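PDB 5FLW: Exo-beta-1,3-galactanase from Bifidobacterium bifidum, which probably removes galactose units from the ends of beta-1,3-galactan chains, as a family 43 glycoside hydrolase. Local coordinates for residues A74-K85 with M97-Y108. Sequence-based numbering, arbitrary orientation.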
ATOM      1  N   ALA A  74       0.365  21.375   2.005  1.00 10.06           N
ATOM      2  CA  ALA A  74       0.281  20.327   0.989  1.00 12.19           C
ATOM      3  C   ALA A  74      -0.810  19.293   1.274  1.00 10.21           C
ATOM      4  O   ALA A  74      -1.076  18.441   0.415  1.00 12.39           O
ATOM      5  CB  ALA A  74       1.636  19.645   0.816  1.00  9.82           C
ATOM      6  N   LEU A  75      -1.450  19.345   2.443  1.00 10.24           N
ATOM      7  CA  LEU A  75      -2.564  18.459   2.773  1.00 10.00           C
ATOM      8  C   LEU A  75      -3.823  19.248   3.130  1.00 10.44           C
ATOM      9  O   LEU A  75      -4.645  18.789   3.939  1.00 11.02           O
ATOM     10  CB  LEU A  75      -2.187  17.471   3.879  1.00 10.85           C
ATOM     11  CG  LEU A  75      -1.181  16.363   3.488  1.00 11.52           C
ATOM     12  CD1 LEU A  75      -0.748  15.528   4.694  1.00 10.04           C
ATOM     13  CD2 LEU A  75      -1.724  15.478   2.356  1.00 12.66           C
ATOM     14  N   ALA A  76      -3.983  20.437   2.535  1.00 11.75           N
ATOM     15  CA  ALA A  76      -5.210  21.216   2.658  1.00 12.96           C
ATOM     16  C   ALA A  76      -6.365  20.511   1.926  1.00 12.87           C
ATOM     17  O   ALA A  76      -6.171  19.546   1.169  1.00 11.70           O
ATOM     18  CB  ALA A  76      -5.003  22.641   2.118  1.00 11.82           C
ATOM     19  N   ALA A  77      -7.587  21.019   2.157  1.00 12.23           N
ATOM     20  CA  ALA A  77      -8.806  20.400   1.637  1.00 11.45           C
ATOM     21  C   ALA A  77      -8.855  20.397   0.113  1.00 11.88           C
ATOM     22  O   ALA A  77      -9.621  19.627  -0.465  1.00 13.55           O
ATOM     23  CB  ALA A  77     -10.030  21.163   2.161  1.00 11.88           C
ATOM     24  N   ASP A  78      -8.073  21.250  -0.546  1.00 11.75           N
ATOM     25  CA  ASP A  78      -8.059  21.324  -1.994  1.00 12.92           C
ATOM     26  C   ASP A  78      -6.985  20.445  -2.613  1.00 13.33           C
ATOM     27  O   ASP A  78      -6.912  20.379  -3.850  1.00 15.58           O
ATOM     28  CB  ASP A  78      -7.871  22.771  -2.440  1.00 13.54           C
ATOM     29  CG  ASP A  78      -6.558  23.356  -1.943  1.00 16.36           C
ATOM     30  OD1 ASP A  78      -6.366  23.435  -0.713  1.00 24.17           O
ATOM     31  OD2 ASP A  78      -5.706  23.713  -2.779  1.00 23.29           O
ATOM     32  N   ARG A  79      -6.161  19.778  -1.800  1.00 10.59           N
ATOM     33  CA  ARG A  79      -5.095  18.896  -2.269  1.00 11.31           C
ATOM     34  C   ARG A  79      -5.558  17.433  -2.245  1.00 12.34           C
ATOM     35  O   ARG A  79      -6.692  17.114  -1.882  1.00 12.59           O
ATOM     36  CB  ARG A  79      -3.821  19.057  -1.424  1.00 13.55           C
ATOM     37  CG  ARG A  79      -3.421  20.478  -1.189  1.00 11.49           C
ATOM     38  CD  ARG A  79      -2.904  21.231  -2.449  1.00 19.90           C
ATOM     39  NE  ARG A  79      -2.992  22.652  -2.082  1.00 31.61           N
ATOM     40  CZ  ARG A  79      -1.962  23.450  -1.789  1.00 57.00           C
ATOM     41  NH1 ARG A  79      -0.711  22.994  -1.909  1.00 21.21           N
ATOM     42  NH2 ARG A  79      -2.188  24.712  -1.369  1.00 23.05           N
ATOM     43  N   ILE A  80      -4.631  16.557  -2.615  1.00 10.68           N
ATOM     44  CA  ILE A  80      -4.846  15.117  -2.660  1.00 11.52           C
ATOM     45  C   ILE A  80      -3.777  14.413  -1.817  1.00 10.09           C
ATOM     46  O   ILE A  80      -2.610  14.777  -1.857  1.00 10.48           O
ATOM     47  CB  ILE A  80      -4.793  14.611  -4.118  1.00 10.98           C
ATOM     48  CG1 ILE A  80      -6.001  15.124  -4.902  1.00 11.51           C
ATOM     49  CG2 ILE A  80      -4.711  13.095  -4.179  1.00 12.02           C
ATOM     50  CD1 ILE A  80      -5.873  14.967  -6.400  1.00 11.86           C
ATOM     51  N   GLY A  81      -4.194  13.413  -1.048  1.00 10.44           N
ATOM     52  CA  GLY A  81      -3.304  12.639  -0.194  1.00  8.99           C
ATOM     53  C   GLY A  81      -3.714  11.187  -0.296  1.00 10.42           C
ATOM     54  O   GLY A  81      -4.763  10.807   0.206  1.00 10.73           O
ATOM     55  N   GLU A  82      -2.884  10.384  -0.950  1.00 10.37           N
ATOM     56  CA  GLU A  82      -3.199   8.982  -1.194  1.00  9.64           C
ATOM     57  C   GLU A  82      -2.212   7.929  -0.697  1.00 10.82           C
ATOM     58  O   GLU A  82      -1.051   8.214  -0.439  1.00 10.67           O
ATOM     59  CB  GLU A  82      -3.350   8.783  -2.713  1.00  9.70           C
ATOM     60  CG  GLU A  82      -4.510   9.535  -3.345  1.00 10.89           C
ATOM     61  CD  GLU A  82      -4.545   9.412  -4.858  1.00 14.87           C
ATOM     62  OE1 GLU A  82      -3.526   9.023  -5.448  1.00 16.73           O
ATOM     63  OE2 GLU A  82      -5.597   9.704  -5.449  1.00 16.46           O
ATOM     64  N   ARG A  83      -2.713   6.703  -0.582  1.00  9.63           N
ATOM     65  CA  ARG A  83      -1.915   5.528  -0.227  1.00  9.36           C
ATOM     66  C   ARG A  83      -1.079   5.707   1.046  1.00  9.32           C
ATOM     67  O   ARG A  83       0.132   5.464   1.046  1.00 10.88           O
ATOM     68  CB  ARG A  83      -1.061   5.041  -1.393  1.00 10.98           C
ATOM     69  CG  ARG A  83      -1.924   4.648  -2.605  1.00 11.70           C
ATOM     70  CD  ARG A  83      -1.124   3.940  -3.713  1.00 10.98           C
ATOM     71  NE  ARG A  83      -2.024   3.603  -4.814  1.00 12.19           N
ATOM     72  CZ  ARG A  83      -2.837   2.547  -4.823  1.00 10.49           C
ATOM     73  NH1 ARG A  83      -2.832   1.700  -3.792  1.00 11.11           N
ATOM     74  NH2 ARG A  83      -3.651   2.316  -5.868  1.00 10.66           N
ATOM     75  N   PRO A  84      -1.714   6.079   2.171  1.00  9.72           N
ATOM     76  CA  PRO A  84      -0.959   6.266   3.417  1.00  9.46           C
ATOM     77  C   PRO A  84      -0.317   4.959   3.865  1.00 10.64           C
ATOM     78  O   PRO A  84      -0.899   3.879   3.724  1.00 11.29           O
ATOM     79  CB  PRO A  84      -2.032   6.730   4.428  1.00 10.63           C
ATOM     80  CG  PRO A  84      -3.319   6.111   3.928  1.00  9.80           C
ATOM     81  CD  PRO A  84      -3.179   6.180   2.393  1.00  9.53           C
ATOM     82  N   LYS A  85       0.887   5.081   4.422  1.00  9.93           N
ATOM     83  CA  LYS A  85       1.640   3.947   4.936  1.00 11.95           C
ATOM     84  C   LYS A  85       2.259   4.354   6.268  1.00 10.79           C
ATOM     85  O   LYS A  85       2.601   5.523   6.464  1.00 11.00           O
ATOM     86  CB  LYS A  85       2.774   3.571   3.963  1.00 11.21           C
ATOM     87  CG  LYS A  85       2.304   3.201   2.543  1.00 12.74           C
ATOM     88  CD  LYS A  85       1.518   1.882   2.569  1.00 11.86           C
ATOM     89  CE  LYS A  85       0.715   1.653   1.269  1.00 10.41           C
ATOM     90  NZ  LYS A  85      -0.406   2.631   1.144  1.00 10.39           N
ATOM     91  N   MET A  97       4.340   8.156   9.366  1.00 10.75           N
ATOM     92  CA  MET A  97       3.413   7.983   8.268  1.00 10.44           C
ATOM     93  C   MET A  97       3.948   8.669   7.008  1.00 10.14           C
ATOM     94  O   MET A  97       4.509   9.775   7.074  1.00 10.70           O
ATOM     95  CB  MET A  97       2.039   8.545   8.626  1.00  9.91           C
ATOM     96  CG  MET A  97       1.004   8.361   7.532  1.00 11.12           C
ATOM     97  SD  MET A  97      -0.666   8.953   8.010  1.00 13.30           S
ATOM     98  CE  MET A  97      -1.129   7.711   9.221  1.00 13.98           C
ATOM     99  N   TYR A  98       3.789   7.978   5.867  1.00 10.27           N
ATOM    100  CA  TYR A  98       4.146   8.466   4.536  1.00  9.76           C
ATOM    101  C   TYR A  98       2.873   8.557   3.704  1.00 11.64           C
ATOM    102  O   TYR A  98       1.970   7.731   3.855  1.00 10.80           O
ATOM    103  CB  TYR A  98       5.156   7.516   3.856  1.00 10.73           C
ATOM    104  CG  TYR A  98       6.264   7.136   4.808  1.00 10.72           C
ATOM    105  CD1 TYR A  98       7.373   7.974   4.985  1.00 10.72           C
ATOM    106  CD2 TYR A  98       6.179   5.972   5.575  1.00 12.48           C
ATOM    107  CE1 TYR A  98       8.387   7.648   5.901  1.00 12.81           C
ATOM    108  CE2 TYR A  98       7.160   5.643   6.498  1.00 11.89           C
ATOM    109  CZ  TYR A  98       8.272   6.480   6.658  1.00 12.87           C
ATOM    110  OH  TYR A  98       9.256   6.162   7.560  1.00 12.40           O
ATOM    111  N   ILE A  99       2.788   9.558   2.828  1.00 11.30           N
ATOM    112  CA  ILE A  99       1.582   9.729   2.020  1.00 10.69           C
ATOM    113  C   ILE A  99       1.994  10.294   0.673  1.00  9.67           C
ATOM    114  O   ILE A  99       2.971  11.038   0.567  1.00 10.86           O
ATOM    115  CB  ILE A  99       0.517  10.600   2.757  1.00 11.37           C
ATOM    116  CG1 ILE A  99      -0.859  10.508   2.080  1.00  9.85           C
ATOM    117  CG2 ILE A  99       0.963  12.038   2.872  1.00 11.04           C
ATOM    118  CD1 ILE A  99      -1.938  11.002   2.956  1.00 11.38           C
ATOM    119  N   HIS A 100       1.272   9.910  -0.367  1.00  9.63           N
ATOM    120  CA  HIS A 100       1.473  10.544  -1.664  1.00 10.59           C
ATOM    121  C   HIS A 100       0.754  11.897  -1.614  1.00  9.39           C
ATOM    122  O   HIS A 100      -0.486  11.944  -1.620  1.00  9.84           O
ATOM    123  CB  HIS A 100       0.972   9.630  -2.789  1.00 10.04           C
ATOM    124  CG  HIS A 100       0.864  10.298  -4.145  1.00 11.99           C
ATOM    125  ND1 HIS A 100       0.125   9.745  -5.179  1.00 10.98           N
ATOM    126  CD2 HIS A 100       1.400  11.449  -4.641  1.00 12.13           C
ATOM    127  CE1 HIS A 100       0.200  10.534  -6.240  1.00 10.95           C
ATOM    128  NE2 HIS A 100       0.964  11.574  -5.944  1.00 11.08           N
ATOM    129  N   ALA A 101       1.529  12.992  -1.507  1.00 10.07           N
ATOM    130  CA  ALA A 101       0.963  14.332  -1.524  1.00 10.01           C
ATOM    131  C   ALA A 101       0.894  14.798  -2.978  1.00 10.10           C
ATOM    132  O   ALA A 101       1.904  14.764  -3.698  1.00 10.07           O
ATOM    133  CB  ALA A 101       1.808  15.300  -0.681  1.00 11.09           C
ATOM    134  N   GLU A 102      -0.292  15.234  -3.401  1.00 10.79           N
ATOM    135  CA  GLU A 102      -0.550  15.478  -4.810  1.00 10.48           C
ATOM    136  C   GLU A 102      -1.433  16.717  -4.937  1.00 12.41           C
ATOM    137  O   GLU A 102      -2.025  17.166  -3.956  1.00 11.40           O
ATOM    138  CB  GLU A 102      -1.216  14.247  -5.468  1.00 12.05           C
ATOM    139  CG  GLU A 102      -1.183  14.256  -6.993  1.00 10.00           C
ATOM    140  CD  GLU A 102       0.200  14.578  -7.520  1.00 11.47           C
ATOM    141  OE1 GLU A 102       1.066  13.654  -7.627  1.00 11.84           O
ATOM    142  OE2 GLU A 102       0.421  15.763  -7.806  1.00 12.91           O
ATOM    143  N   THR A 103      -1.500  17.274  -6.151  1.00 12.06           N
ATOM    144  CA  THR A 103      -2.400  18.381  -6.467  1.00 14.44           C
ATOM    145  C   THR A 103      -3.389  17.921  -7.541  1.00 13.69           C
ATOM    146  O   THR A 103      -3.130  16.928  -8.234  1.00 14.11           O
ATOM    147  CB  THR A 103      -1.611  19.615  -6.968  1.00 15.63           C
ATOM    148  OG1 THR A 103      -0.772  19.255  -8.073  1.00 15.34           O
ATOM    149  CG2 THR A 103      -0.726  20.218  -5.861  1.00 13.71           C
ATOM    150  N   PRO A 104      -4.539  18.604  -7.699  1.00 14.60           N
ATOM    151  CA  PRO A 104      -5.515  18.163  -8.721  1.00 17.40           C
ATOM    152  C   PRO A 104      -4.962  18.144 -10.141  1.00 17.07           C
ATOM    153  O   PRO A 104      -5.426  17.340 -10.966  1.00 20.31           O
ATOM    154  CB  PRO A 104      -6.668  19.164  -8.563  1.00 18.22           C
ATOM    155  CG  PRO A 104      -6.573  19.583  -7.116  1.00 20.66           C
ATOM    156  CD  PRO A 104      -5.099  19.681  -6.854  1.00 16.76           C
ATOM    157  N   ASP A 105      -3.983  19.002 -10.450  1.00 14.73           N
ATOM    158  CA  ASP A 105      -3.337  18.980 -11.763  1.00 17.00           C
ATOM    159  C   ASP A 105      -2.327  17.845 -11.892  1.00 21.12           C
ATOM    160  O   ASP A 105      -1.815  17.609 -13.000  1.00 19.32           O
ATOM    161  CB  ASP A 105      -2.612  20.305 -12.004  1.00 16.16           C
ATOM    162  CG  ASP A 105      -1.403  20.477 -11.070  1.00 19.66           C
ATOM    163  OD1 ASP A 105      -0.277  20.019 -11.392  1.00 21.85           O
ATOM    164  OD2 ASP A 105      -1.586  21.028  -9.970  1.00 35.05           O
ATOM    165  N   TYR A 106      -2.028  17.147 -10.791  1.00 14.64           N
ATOM    166  CA  TYR A 106      -1.191  15.954 -10.802  1.00 14.47           C
ATOM    167  C   TYR A 106       0.282  16.186 -11.111  1.00 17.63           C
ATOM    168  O   TYR A 106       1.009  15.221 -11.386  1.00 23.13           O
ATOM    169  CB  TYR A 106      -1.782  14.865 -11.692  1.00 19.27           C
ATOM    170  CG  TYR A 106      -2.520  13.882 -10.860  1.00 22.71           C
ATOM    171  CD1 TYR A 106      -3.826  14.112 -10.436  1.00 23.89           C
ATOM    172  CD2 TYR A 106      -1.864  12.713 -10.446  1.00 24.20           C
ATOM    173  CE1 TYR A 106      -4.462  13.177  -9.645  1.00 31.83           C
ATOM    174  CE2 TYR A 106      -2.464  11.798  -9.655  1.00 24.03           C
ATOM    175  CZ  TYR A 106      -3.757  12.019  -9.250  1.00 47.81           C
ATOM    176  OH  TYR A 106      -4.349  11.053  -8.462  1.00 72.37           O
ATOM    177  N   GLY A 107       0.758  17.415 -10.980  1.00 17.28           N
ATOM    178  CA  GLY A 107       2.140  17.769 -11.205  1.00 15.48           C
ATOM    179  C   GLY A 107       3.021  17.806  -9.983  1.00 15.20           C
ATOM    180  O   GLY A 107       4.228  18.027 -10.131  1.00 17.76           O
ATOM    181  N   TYR A 108       2.482  17.602  -8.777  1.00 11.22           N
ATOM    182  CA  TYR A 108       3.297  17.799  -7.575  1.00 10.86           C
ATOM    183  C   TYR A 108       4.142  16.580  -7.213  1.00 13.06           C
ATOM    184  O   TYR A 108       5.361  16.698  -6.993  1.00 12.39           O
ATOM    185  CB  TYR A 108       2.425  18.212  -6.407  1.00 10.92           C
ATOM    186  CG  TYR A 108       3.176  18.662  -5.156  1.00 11.85           C
ATOM    187  CD1 TYR A 108       4.078  19.741  -5.200  1.00 13.16           C
ATOM    188  CD2 TYR A 108       2.929  18.057  -3.904  1.00 10.40           C
ATOM    189  CE1 TYR A 108       4.728  20.195  -4.030  1.00 12.59           C
ATOM    190  CE2 TYR A 108       3.574  18.501  -2.730  1.00 10.23           C
ATOM    191  CZ  TYR A 108       4.474  19.571  -2.812  1.00 12.18           C
ATOM    192  OH  TYR A 108       5.131  20.052  -1.688  1.00 13.37           O
TER
HETATM  193  O   HOH W   1      -0.204  18.380  -2.059  1.00 13.79           O
HETATM  194  O   HOH W   2      -1.124   7.386  -5.009  1.00 12.67           O
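In His-100, CG lies anti to the backbone N (chi1 168°), and Glu-82 carries its CG beside the backbone N (chi1 -64°) with an extended chain beyond. Their pairing puts both side chains on one face of the sheet, and these torsions run them alongside each other, carboxylate and ring planes 79° apart. They do not bond directly. A water lies between them and probably links them, 2.9 Å from Glu-82 OE1 and 2.7 Å from His-100 ND1, at the edge of the ring, in its plane. At the other ring nitrogen, His-100 NE2 donates to Glu-102 OE1 at 2.7 Å, on the anti side of the carboxylate. Glu-102 OE2 takes the backbone N of Thr-103 and of Tyr-108, and also Ala-109 N. The Tyr-106 ring lies over Glu-102 CG, and its CE1 meets Ile-80 CD1 at 4.0 Å.

Backbone bonds pair Ile-80 with Glu-102, Glu-82 with His-100 and Lys-85 with Tyr-98. These strands form the hairpin at the inner edge of one four-stranded blade of the five-bladed propeller typical of family 43. A beta bulge shifts the register between Glu-82 and Lys-85. Pro-84 CA fills in with a CH...O contact to Tyr-98 O, 3.3 Å away. The guanidinium of Arg-83 leads off to salt bridges with Asp-138 and Asp-246. The NE2 bond to Glu-102 OE1 holds the His-100 ring in rotation. The water at ND1 would add to this, and the Glu-102 carboxylate would probably polarise the imidazole.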